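Alpha-L-rhamnosidase (Aspergillus terreus, PDB 6GSZ) probably hydrolyses terminal non-reducing alpha-L-rhamnose residues from alpha-L-rhamnosides, as a calcium-binding, N-glycosylated glycoside hydrolase. Local coordinates at residues S177-H182 and N221-T226; S456-C461 and R492-D497; R499-N504 and I513-G518. All coordinates share one frame; numbering follows the deposited sequence.

Overall arrangement
The three contacts show how a multidomain glycosidase can join an accessory domain to its catalytic domain, here largely through helix 488-503 and the loop that follows it. Contact 1 lies in the beta domain after the immunoglobulin-like domain; contacts 2 and 3 share the helix, their centres about 12 Å apart. Contact 1, centred about 16 Å from contact 2 and 12 Å from contact 3, reaches the helix through several polar links, among them Arg181 NE to Asp497 OD1, a 2.8 Å salt bridge, and Ser177 OG to Glu501 OE2 at 2.7 Å. Trp494 NE1 lies 2.9 Å from Ile513 O. Asp460 touches the bound glucose; one N-acetylglucosamine, bonded to Asn504, accepts a hydrogen bond from Gln179.

Contact 1 (S177-H182 and N221-T226). With NAG (2-acetamido-2-deoxy-beta-D-glucopyranose), chain B; MAN (alpha-D-mannopyranose), chain C.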
# COMPACT_ATOMS: atom_id res chain seq x y z
N SER A 177 -8.32 -0.16 -12.31
CA SER A 177 -9.39 -0.84 -13.02
C SER A 177 -9.65 0.05 -14.24
O SER A 177 -10.60 0.82 -14.30
CB SER A 177 -10.62 -1.01 -12.16
OG SER A 177 -10.35 -1.89 -11.07
N TYR A 178 -8.80 -0.16 -15.28
CA TYR A 178 -8.64 0.83 -16.35
C TYR A 178 -9.92 1.08 -17.14
O TYR A 178 -10.08 2.19 -17.67
CB TYR A 178 -7.59 0.38 -17.36
CG TYR A 178 -6.22 0.15 -16.81
CD1 TYR A 178 -5.44 1.19 -16.31
CD2 TYR A 178 -5.65 -1.11 -16.82
CE1 TYR A 178 -4.13 0.99 -15.91
CE2 TYR A 178 -4.36 -1.35 -16.41
CZ TYR A 178 -3.58 -0.30 -15.93
OH TYR A 178 -2.28 -0.55 -15.55
N GLN A 179 -10.82 0.09 -17.23
CA GLN A 179 -12.06 0.34 -18.01
C GLN A 179 -12.98 1.35 -17.32
O GLN A 179 -13.94 1.83 -17.96
CB GLN A 179 -12.81 -0.95 -18.33
CG GLN A 179 -13.56 -1.64 -17.20
CD GLN A 179 -12.75 -2.57 -16.34
OE1 GLN A 179 -11.60 -2.28 -15.92
NE2 GLN A 179 -13.37 -3.72 -16.08
N TYR A 180 -12.77 1.58 -16.02
CA TYR A 180 -13.53 2.55 -15.23
C TYR A 180 -12.71 3.81 -14.93
O TYR A 180 -13.25 4.92 -14.99
CB TYR A 180 -13.99 1.92 -13.92
CG TYR A 180 -14.85 0.71 -14.10
CD1 TYR A 180 -16.09 0.83 -14.70
CD2 TYR A 180 -14.43 -0.55 -13.69
CE1 TYR A 180 -16.90 -0.27 -14.87
CE2 TYR A 180 -15.23 -1.66 -13.91
CZ TYR A 180 -16.48 -1.51 -14.46
OH TYR A 180 -17.30 -2.57 -14.70
N ARG A 181 -11.44 3.64 -14.60
CA ARG A 181 -10.61 4.74 -14.08
C ARG A 181 -9.19 4.47 -14.56
O ARG A 181 -8.69 3.36 -14.37
CB ARG A 181 -10.70 4.79 -12.55
CG ARG A 181 -9.97 5.97 -11.92
CD ARG A 181 -10.12 5.98 -10.41
NE ARG A 181 -9.37 4.87 -9.82
CZ ARG A 181 -8.07 4.87 -9.45
NH1 ARG A 181 -7.39 6.03 -9.35
NH2 ARG A 181 -7.50 3.69 -9.18
N HIS A 182 -8.60 5.49 -15.16
CA HIS A 182 -7.26 5.32 -15.73
C HIS A 182 -6.44 6.54 -15.35
O HIS A 182 -6.77 7.67 -15.74
CB HIS A 182 -7.37 5.13 -17.24
CG HIS A 182 -6.15 4.70 -17.97
ND1 HIS A 182 -6.22 3.79 -19.01
CD2 HIS A 182 -4.85 5.04 -17.82
CE1 HIS A 182 -4.99 3.59 -19.45
NE2 HIS A 182 -4.14 4.37 -18.79
N ASN A 221 -3.52 -9.40 -22.77
CA ASN A 221 -4.41 -8.51 -23.52
C ASN A 221 -5.74 -8.30 -22.79
O ASN A 221 -6.81 -8.25 -23.42
CB ASN A 221 -4.62 -9.01 -24.96
CG ASN A 221 -3.32 -9.10 -25.71
OD1 ASN A 221 -2.51 -8.18 -25.60
ND2 ASN A 221 -3.15 -10.17 -26.50
N ILE A 222 -5.66 -8.12 -21.46
CA ILE A 222 -6.89 -8.10 -20.66
C ILE A 222 -7.71 -6.83 -20.96
O ILE A 222 -8.95 -6.87 -21.10
CB ILE A 222 -6.57 -8.24 -19.16
CG1 ILE A 222 -6.01 -9.64 -18.88
CG2 ILE A 222 -7.80 -7.98 -18.31
CD1 ILE A 222 -5.43 -9.83 -17.49
N TYR A 223 -7.01 -5.69 -21.02
CA TYR A 223 -7.66 -4.39 -21.18
C TYR A 223 -7.63 -3.89 -22.63
O TYR A 223 -8.45 -3.05 -23.04
CB TYR A 223 -7.04 -3.34 -20.25
CG TYR A 223 -7.21 -3.71 -18.81
CD1 TYR A 223 -8.36 -3.34 -18.12
CD2 TYR A 223 -6.25 -4.44 -18.12
CE1 TYR A 223 -8.53 -3.66 -16.78
CE2 TYR A 223 -6.43 -4.78 -16.78
CZ TYR A 223 -7.57 -4.39 -16.11
OH TYR A 223 -7.70 -4.67 -14.76
N GLY A 224 -6.71 -4.43 -23.42
CA GLY A 224 -6.47 -4.09 -24.83
C GLY A 224 -5.33 -4.94 -25.29
O GLY A 224 -4.69 -5.62 -24.52
N ASP A 225 -5.08 -4.91 -26.61
CA ASP A 225 -4.04 -5.78 -27.18
C ASP A 225 -2.95 -4.97 -27.86
O ASP A 225 -2.11 -5.59 -28.55
CB ASP A 225 -4.64 -6.78 -28.18
CG ASP A 225 -5.22 -6.20 -29.44
OD1 ASP A 225 -5.23 -4.97 -29.61
OD2 ASP A 225 -5.58 -7.03 -30.29
N THR A 226 -2.95 -3.65 -27.72
CA THR A 226 -2.06 -2.75 -28.48
C THR A 226 -1.44 -1.70 -27.55
O THR A 226 -2.15 -1.05 -26.77
CB THR A 226 -2.80 -2.11 -29.66
OG1 THR A 226 -3.32 -3.14 -30.49
CG2 THR A 226 -1.87 -1.23 -30.48
C1 NAG B . -19.29 -6.16 -16.64
C2 NAG B . -18.15 -5.81 -17.61
C3 NAG B . -18.30 -6.59 -18.90
C4 NAG B . -18.39 -8.08 -18.64
C5 NAG B . -19.52 -8.33 -17.64
C6 NAG B . -19.54 -9.79 -17.23
C7 NAG B . -16.99 -3.64 -17.74
C8 NAG B . -17.16 -2.18 -18.07
N2 NAG B . -18.11 -4.41 -17.91
O3 NAG B . -17.18 -6.32 -19.73
O4 NAG B . -18.67 -8.69 -19.90
O5 NAG B . -19.24 -7.57 -16.45
O6 NAG B . -18.21 -10.23 -16.81
O7 NAG B . -15.93 -4.11 -17.31
C1 MAN C . -10.03 -13.98 -24.81
C2 MAN C . -8.86 -14.84 -24.36
C3 MAN C . -8.25 -14.30 -23.07
C4 MAN C . -7.93 -12.80 -23.23
C5 MAN C . -9.20 -12.04 -23.66
C6 MAN C . -8.90 -10.54 -23.73
O2 MAN C . -7.87 -14.88 -25.39
O3 MAN C . -7.11 -15.07 -22.74
O4 MAN C . -7.53 -12.15 -22.02
O5 MAN C . -9.67 -12.60 -24.91
O6 MAN C . -7.95 -10.45 -24.78
O HOH W 1 -10.28 -3.98 -14.04
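Tyr178 drives the edge of its ring into the face of Tyr223, and the overlap of these two side chains makes up most of the contact. The planes stand at 88° with centroids 4.8 Å apart, a T-shaped stack in which Tyr178 CD2 hangs over the centre of the Tyr223 ring, 3.6 Å from Tyr223 CG. Ile222 CG2 packs on the opposite face of Tyr223, toward the rim, which leaves that ring held between an aromatic edge and an aliphatic branch. The hydroxyl of Tyr178 finds its partner in the carbonyl of Gly174, while CD1 on the other edge of the same ring rests over the imidazole of His182.

Gln179 approaches Tyr223 differently, at the rim and in the plane of the ring: its OE1 is 3.5 Å from Tyr223 CE1. With CG set between the backbone N and the carbonyl carbon, the bend at chi2 (-85°) brings OE1 to that rim and lets a water bridge the two polar ends, at 2.9 Å from Gln179 OE1 and 2.8 Å from Tyr223 OH. Tyr223 OH is also hydrogen-bonded to Trp175 NE1. The other end of the Gln179 amide serves the glycan: NE2 donates to O7 of the N-acetylglucosamine over 2.9 Å in a nearly straight bond, 173° at the hydrogen. Tyr180 lies beside the same acetamido group, and across the contact a mannose donates from its O6 to the backbone carbonyl of Asn221, 2.8 Å away.

Two loops of the beta domain that follows the immunoglobulin-like domain, leading into strands 182-188 and 228-237, are thus joined by a T-shaped tyrosine pair where N-linked sugar lies back on the protein that carries it.

Contact 2 (S456-C461 and R492-D497). With BGC (beta-D-glucopyranose), chain D; EDO (1,2-ethanediol), chain E.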
# COMPACT_ATOMS: atom_id res chain seq x y z
N SER A 456 1.47 0.12 -6.22
CA SER A 456 0.29 0.70 -6.99
C SER A 456 -1.03 0.26 -6.32
O SER A 456 -1.88 1.10 -6.08
CB SER A 456 0.34 0.43 -8.53
OG SER A 456 -0.66 1.15 -9.15
N ILE A 457 -1.18 -1.05 -6.10
CA ILE A 457 -2.32 -1.69 -5.43
C ILE A 457 -1.76 -2.53 -4.26
O ILE A 457 -0.57 -2.85 -4.25
CB ILE A 457 -3.12 -2.57 -6.41
CG1 ILE A 457 -2.28 -3.73 -6.93
CG2 ILE A 457 -3.70 -1.73 -7.54
CD1 ILE A 457 -3.09 -4.89 -7.47
N PRO A 458 -2.58 -2.89 -3.25
CA PRO A 458 -2.13 -3.74 -2.18
C PRO A 458 -2.16 -5.20 -2.63
O PRO A 458 -3.23 -5.80 -2.75
CB PRO A 458 -3.13 -3.45 -1.05
CG PRO A 458 -4.41 -3.06 -1.80
CD PRO A 458 -3.98 -2.50 -3.13
N THR A 459 -0.98 -5.72 -2.89
CA THR A 459 -0.84 -7.05 -3.47
C THR A 459 -0.73 -8.13 -2.40
O THR A 459 -0.27 -7.88 -1.29
CB THR A 459 0.37 -7.18 -4.40
OG1 THR A 459 1.58 -6.86 -3.73
CG2 THR A 459 0.30 -6.30 -5.62
N ASP A 460 -1.18 -9.35 -2.74
CA ASP A 460 -0.95 -10.48 -1.91
C ASP A 460 0.54 -10.81 -1.79
O ASP A 460 1.05 -11.14 -0.72
CB ASP A 460 -1.70 -11.73 -2.38
CG ASP A 460 -1.35 -12.23 -3.78
OD1 ASP A 460 -1.13 -11.41 -4.70
OD2 ASP A 460 -1.31 -13.49 -3.91
N CYS A 461 1.23 -10.79 -2.94
CA CYS A 461 2.65 -11.10 -2.97
C CYS A 461 3.30 -10.43 -4.18
O CYS A 461 2.59 -9.94 -5.04
CB CYS A 461 2.91 -12.61 -3.00
SG CYS A 461 2.17 -13.48 -4.41
N ARG A 492 -7.55 5.30 -0.95
CA ARG A 492 -8.67 5.99 -1.54
C ARG A 492 -8.89 5.54 -3.00
O ARG A 492 -10.03 5.29 -3.44
CB ARG A 492 -8.47 7.51 -1.48
CG ARG A 492 -9.70 8.31 -1.87
CD ARG A 492 -9.49 9.81 -1.88
NE ARG A 492 -10.79 10.47 -1.92
CZ ARG A 492 -10.95 11.77 -1.65
NH1 ARG A 492 -9.87 12.56 -1.57
NH2 ARG A 492 -12.18 12.26 -1.41
N ALA A 493 -7.78 5.52 -3.75
CA ALA A 493 -7.81 5.14 -5.16
C ALA A 493 -8.28 3.68 -5.31
O ALA A 493 -9.16 3.36 -6.16
CB ALA A 493 -6.45 5.40 -5.78
N TRP A 494 -7.68 2.80 -4.52
CA TRP A 494 -8.02 1.38 -4.60
C TRP A 494 -9.51 1.15 -4.36
O TRP A 494 -10.19 0.35 -5.02
CB TRP A 494 -7.13 0.56 -3.68
CG TRP A 494 -7.33 -0.91 -3.80
CD1 TRP A 494 -6.91 -1.70 -4.83
CD2 TRP A 494 -8.00 -1.78 -2.89
NE1 TRP A 494 -7.27 -3.01 -4.58
CE2 TRP A 494 -7.97 -3.09 -3.42
CE3 TRP A 494 -8.67 -1.57 -1.67
CZ2 TRP A 494 -8.55 -4.19 -2.78
CZ3 TRP A 494 -9.25 -2.65 -1.05
CH2 TRP A 494 -9.22 -3.93 -1.60
N LEU A 495 -10.05 1.84 -3.32
CA LEU A 495 -11.43 1.66 -2.96
C LEU A 495 -12.41 2.24 -3.99
O LEU A 495 -13.54 1.73 -4.10
CB LEU A 495 -11.70 2.21 -1.56
CG LEU A 495 -11.13 1.34 -0.42
CD1 LEU A 495 -11.06 2.12 0.87
CD2 LEU A 495 -11.97 0.08 -0.25
N LYS A 496 -11.98 3.27 -4.76
CA LYS A 496 -12.80 3.70 -5.90
C LYS A 496 -12.98 2.55 -6.92
O LYS A 496 -14.07 2.31 -7.42
CB LYS A 496 -12.14 4.91 -6.59
CG LYS A 496 -12.23 6.17 -5.77
CD LYS A 496 -11.52 7.34 -6.44
CE LYS A 496 -11.72 8.61 -5.66
NZ LYS A 496 -10.92 9.71 -6.25
N ASP A 497 -11.88 1.86 -7.18
CA ASP A 497 -11.91 0.73 -8.13
C ASP A 497 -12.74 -0.41 -7.55
O ASP A 497 -13.54 -1.05 -8.26
CB ASP A 497 -10.51 0.29 -8.53
CG ASP A 497 -9.81 1.31 -9.43
OD1 ASP A 497 -10.49 2.28 -9.89
OD2 ASP A 497 -8.58 1.11 -9.66
C2 BGC D . -4.09 -14.58 -1.11
C3 BGC D . -5.35 -15.13 -0.50
C4 BGC D . -6.23 -15.99 -1.37
C5 BGC D . -5.32 -16.96 -1.96
C6 BGC D . -6.21 -17.87 -2.80
C1 BGC D . -3.35 -15.69 -1.84
O1 BGC D . -2.11 -15.18 -2.30
O2 BGC D . -3.13 -14.31 -0.12
O3 BGC D . -6.14 -14.10 -0.25
O4 BGC D . -7.36 -16.64 -0.74
O5 BGC D . -4.21 -16.40 -2.73
O6 BGC D . -5.37 -18.76 -3.53
C1 EDO E . -2.29 4.80 -5.62
O1 EDO E . -1.59 3.77 -6.41
C2 EDO E . -1.43 6.01 -5.27
O2 EDO E . -0.75 5.90 -3.95
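The loop 456-461, which leads into the glucose-binding pocket of the (alpha/alpha)6-type six-hairpin domain, rests on helix 488-503 through Pro458 and Trp494. Pro458 lays its ring over one face of the Trp494 indole. Its CD sits 3.6 Å from the centroid of the five-membered ring of Trp494 and 17° off the normal, a CH-pi contact over the face of that ring. The nearest single approach is Pro458 CD to Trp494 CD1, 3.5 Å. CG of the same proline is the more central atom, standing over the middle of the five-membered ring and 3.9 Å from Trp494 CE2, with CD shifted toward the CD1-NE1 side. Ile457 adds a looser apolar touch, its CB 4.2 Å from Trp494 CD1.

With CG trans to its own backbone nitrogen (chi1 -175°), Trp494 extends from the helix toward the loop. The indole N-H is spent elsewhere, on the carbonyl of Ile513, which ties the ring in place at its edge while Pro458 covers a face. Ile474 of helix 471-484 touches both Pro458 and Trp494, so a second helix closes round the pair.

Two residues beyond the proline, Asp460 enters the sugar pocket. Its OD2 accepts a very short hydrogen bond, 2.5 Å, from O1 of the bound glucose, and its OD1 takes the backbone N-H of Leu468. Arg464 forms a long, weak ion pair with the same OD2.

Chemically, the contact itself rests on dispersion and C-H polarisation against an electron-rich indole, with the ring's polar edge satisfied separately; the sugar is met further along, by Asp460.

Contact 3 (R499-N504 and I513-G518); sequences RSEQLN and IPNIHG. With NAG (2-acetamido-2-deoxy-beta-D-glucopyranose), chain B.
Glu501 leaves the helix with CG anti to its carbonyl carbon (chi1 -65°), and a single bend at chi2 (-81°) then curls the carboxylate across to Asn515. There OE2 of Glu501 accepts the backbone N-H of Asn515 over 2.8 Å in an almost straight bond (175° at the hydrogen), met from well above the carboxylate plane. Ser177 OG is a second partner of that oxygen. The other oxygen, Glu501 OE1, passes 3.5 Å from Asn515 CB and takes two waters; one also donates to Asn515 O, the other to Glu501 O while accepting from Asn515 ND2. The aliphatic base of the glutamate is packed by Ile513, whose CD1 lies 3.7 Å from Glu501 CB.

Asn515 in turn stiffens its own loop: OD1 accepts from His517 N at 2.9 Å, and ND2 donates to Gly518 O, also 2.9 Å, with that carbonyl oxygen in the amide plane. Nearby, Asn504 ND2 carries the N-acetylglucosamine through a covalent bond to C1. An Asx turn whose first residue, Asn515, is tied to the helix by Glu501 thus fixes the loop after helix 488-503 close to an N-glycosylation site.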
# COMPACT_ATOMS: atom_id res chain seq x y z
N ARG A 499 -15.32 -0.18 -5.66
CA ARG A 499 -16.70 0.21 -5.83
C ARG A 499 -17.13 -0.01 -7.30
O ARG A 499 -18.20 -0.55 -7.55
CB ARG A 499 -16.89 1.66 -5.37
CG ARG A 499 -18.28 2.21 -5.59
CD ARG A 499 -19.35 1.35 -4.95
NE ARG A 499 -20.61 2.05 -4.89
CZ ARG A 499 -21.81 1.48 -4.65
NH1 ARG A 499 -21.86 0.16 -4.46
NH2 ARG A 499 -22.89 2.25 -4.58
N SER A 500 -16.33 0.49 -8.26
CA SER A 500 -16.67 0.32 -9.67
C SER A 500 -16.83 -1.17 -10.04
O SER A 500 -17.82 -1.53 -10.75
CB SER A 500 -15.59 0.95 -10.55
OG SER A 500 -15.53 2.36 -10.39
N GLU A 501 -15.91 -2.00 -9.54
CA GLU A 501 -15.93 -3.40 -9.83
C GLU A 501 -17.19 -4.04 -9.26
O GLU A 501 -17.87 -4.87 -9.89
CB GLU A 501 -14.65 -4.08 -9.34
CG GLU A 501 -13.38 -3.63 -10.05
CD GLU A 501 -13.03 -4.21 -11.40
OE1 GLU A 501 -13.93 -4.74 -12.05
OE2 GLU A 501 -11.81 -4.13 -11.69
N GLN A 502 -17.51 -3.70 -7.98
CA GLN A 502 -18.70 -4.19 -7.30
C GLN A 502 -19.97 -3.86 -8.09
O GLN A 502 -20.91 -4.70 -8.14
CB GLN A 502 -18.71 -3.58 -5.91
CG GLN A 502 -19.96 -3.94 -5.11
CD GLN A 502 -20.16 -3.04 -3.92
OE1 GLN A 502 -19.80 -1.85 -3.97
NE2 GLN A 502 -20.72 -3.61 -2.87
N LEU A 503 -20.05 -2.64 -8.63
CA LEU A 503 -21.28 -2.23 -9.31
C LEU A 503 -21.51 -3.06 -10.59
O LEU A 503 -22.66 -3.08 -11.06
CB LEU A 503 -21.25 -0.74 -9.61
CG LEU A 503 -21.50 0.13 -8.37
CD1 LEU A 503 -21.09 1.57 -8.64
CD2 LEU A 503 -22.96 0.02 -7.90
N ASN A 504 -20.48 -3.69 -11.13
CA ASN A 504 -20.67 -4.61 -12.26
C ASN A 504 -20.60 -6.08 -11.85
O ASN A 504 -20.43 -6.96 -12.70
CB ASN A 504 -19.64 -4.35 -13.34
CG ASN A 504 -20.04 -4.98 -14.66
OD1 ASN A 504 -21.23 -4.99 -15.03
ND2 ASN A 504 -19.05 -5.52 -15.35
N ILE A 513 -8.98 -6.90 -6.78
CA ILE A 513 -9.24 -5.59 -7.34
C ILE A 513 -7.90 -4.96 -7.70
O ILE A 513 -7.02 -4.79 -6.84
CB ILE A 513 -9.91 -4.67 -6.32
CG1 ILE A 513 -11.21 -5.26 -5.76
CG2 ILE A 513 -10.12 -3.28 -6.88
CD1 ILE A 513 -12.39 -5.39 -6.74
N PRO A 514 -7.68 -4.55 -8.97
CA PRO A 514 -8.61 -4.70 -10.11
C PRO A 514 -8.98 -6.16 -10.43
O PRO A 514 -8.18 -7.09 -10.17
CB PRO A 514 -7.79 -4.13 -11.27
CG PRO A 514 -6.87 -3.09 -10.61
CD PRO A 514 -6.47 -3.79 -9.31
N ASN A 515 -10.20 -6.32 -10.91
CA ASN A 515 -10.75 -7.64 -11.12
C ASN A 515 -10.36 -8.17 -12.52
O ASN A 515 -10.92 -7.72 -13.51
CB ASN A 515 -12.26 -7.61 -10.96
CG ASN A 515 -12.91 -8.93 -11.29
OD1 ASN A 515 -12.27 -9.97 -11.11
ND2 ASN A 515 -14.20 -8.86 -11.68
N ILE A 516 -9.53 -9.22 -12.54
CA ILE A 516 -9.11 -9.86 -13.79
C ILE A 516 -9.92 -11.12 -14.05
O ILE A 516 -9.65 -11.79 -15.03
CB ILE A 516 -7.60 -10.18 -13.77
CG1 ILE A 516 -7.20 -11.09 -12.60
CG2 ILE A 516 -6.84 -8.89 -13.80
CD1 ILE A 516 -5.90 -11.84 -12.75
N HIS A 517 -10.84 -11.50 -13.16
CA HIS A 517 -11.49 -12.81 -13.15
C HIS A 517 -12.94 -12.80 -13.67
O HIS A 517 -13.57 -13.89 -13.71
CB HIS A 517 -11.46 -13.44 -11.75
CG HIS A 517 -10.08 -13.73 -11.26
ND1 HIS A 517 -9.68 -13.50 -9.97
CD2 HIS A 517 -9.00 -14.25 -11.89
CE1 HIS A 517 -8.39 -13.85 -9.84
NE2 HIS A 517 -7.96 -14.30 -11.00
N GLY A 518 -13.48 -11.66 -14.09
CA GLY A 518 -14.85 -11.66 -14.65
C GLY A 518 -15.91 -11.71 -13.55
O GLY A 518 -15.63 -11.27 -12.43
C1 NAG B . -19.29 -6.16 -16.64
C2 NAG B . -18.15 -5.81 -17.61
C3 NAG B . -18.30 -6.59 -18.90
C4 NAG B . -18.39 -8.08 -18.64
C5 NAG B . -19.52 -8.33 -17.64
C6 NAG B . -19.54 -9.79 -17.23
C7 NAG B . -16.99 -3.64 -17.74
C8 NAG B . -17.16 -2.18 -18.07
N2 NAG B . -18.11 -4.41 -17.91
O3 NAG B . -17.18 -6.32 -19.73
O4 NAG B . -18.67 -8.69 -19.90
O5 NAG B . -19.24 -7.57 -16.45
O6 NAG B . -18.21 -10.23 -16.81
O7 NAG B . -15.93 -4.11 -17.31
O HOH W 2 -12.98 -6.04 -14.22
O HOH W 3 -16.35 -6.43 -11.76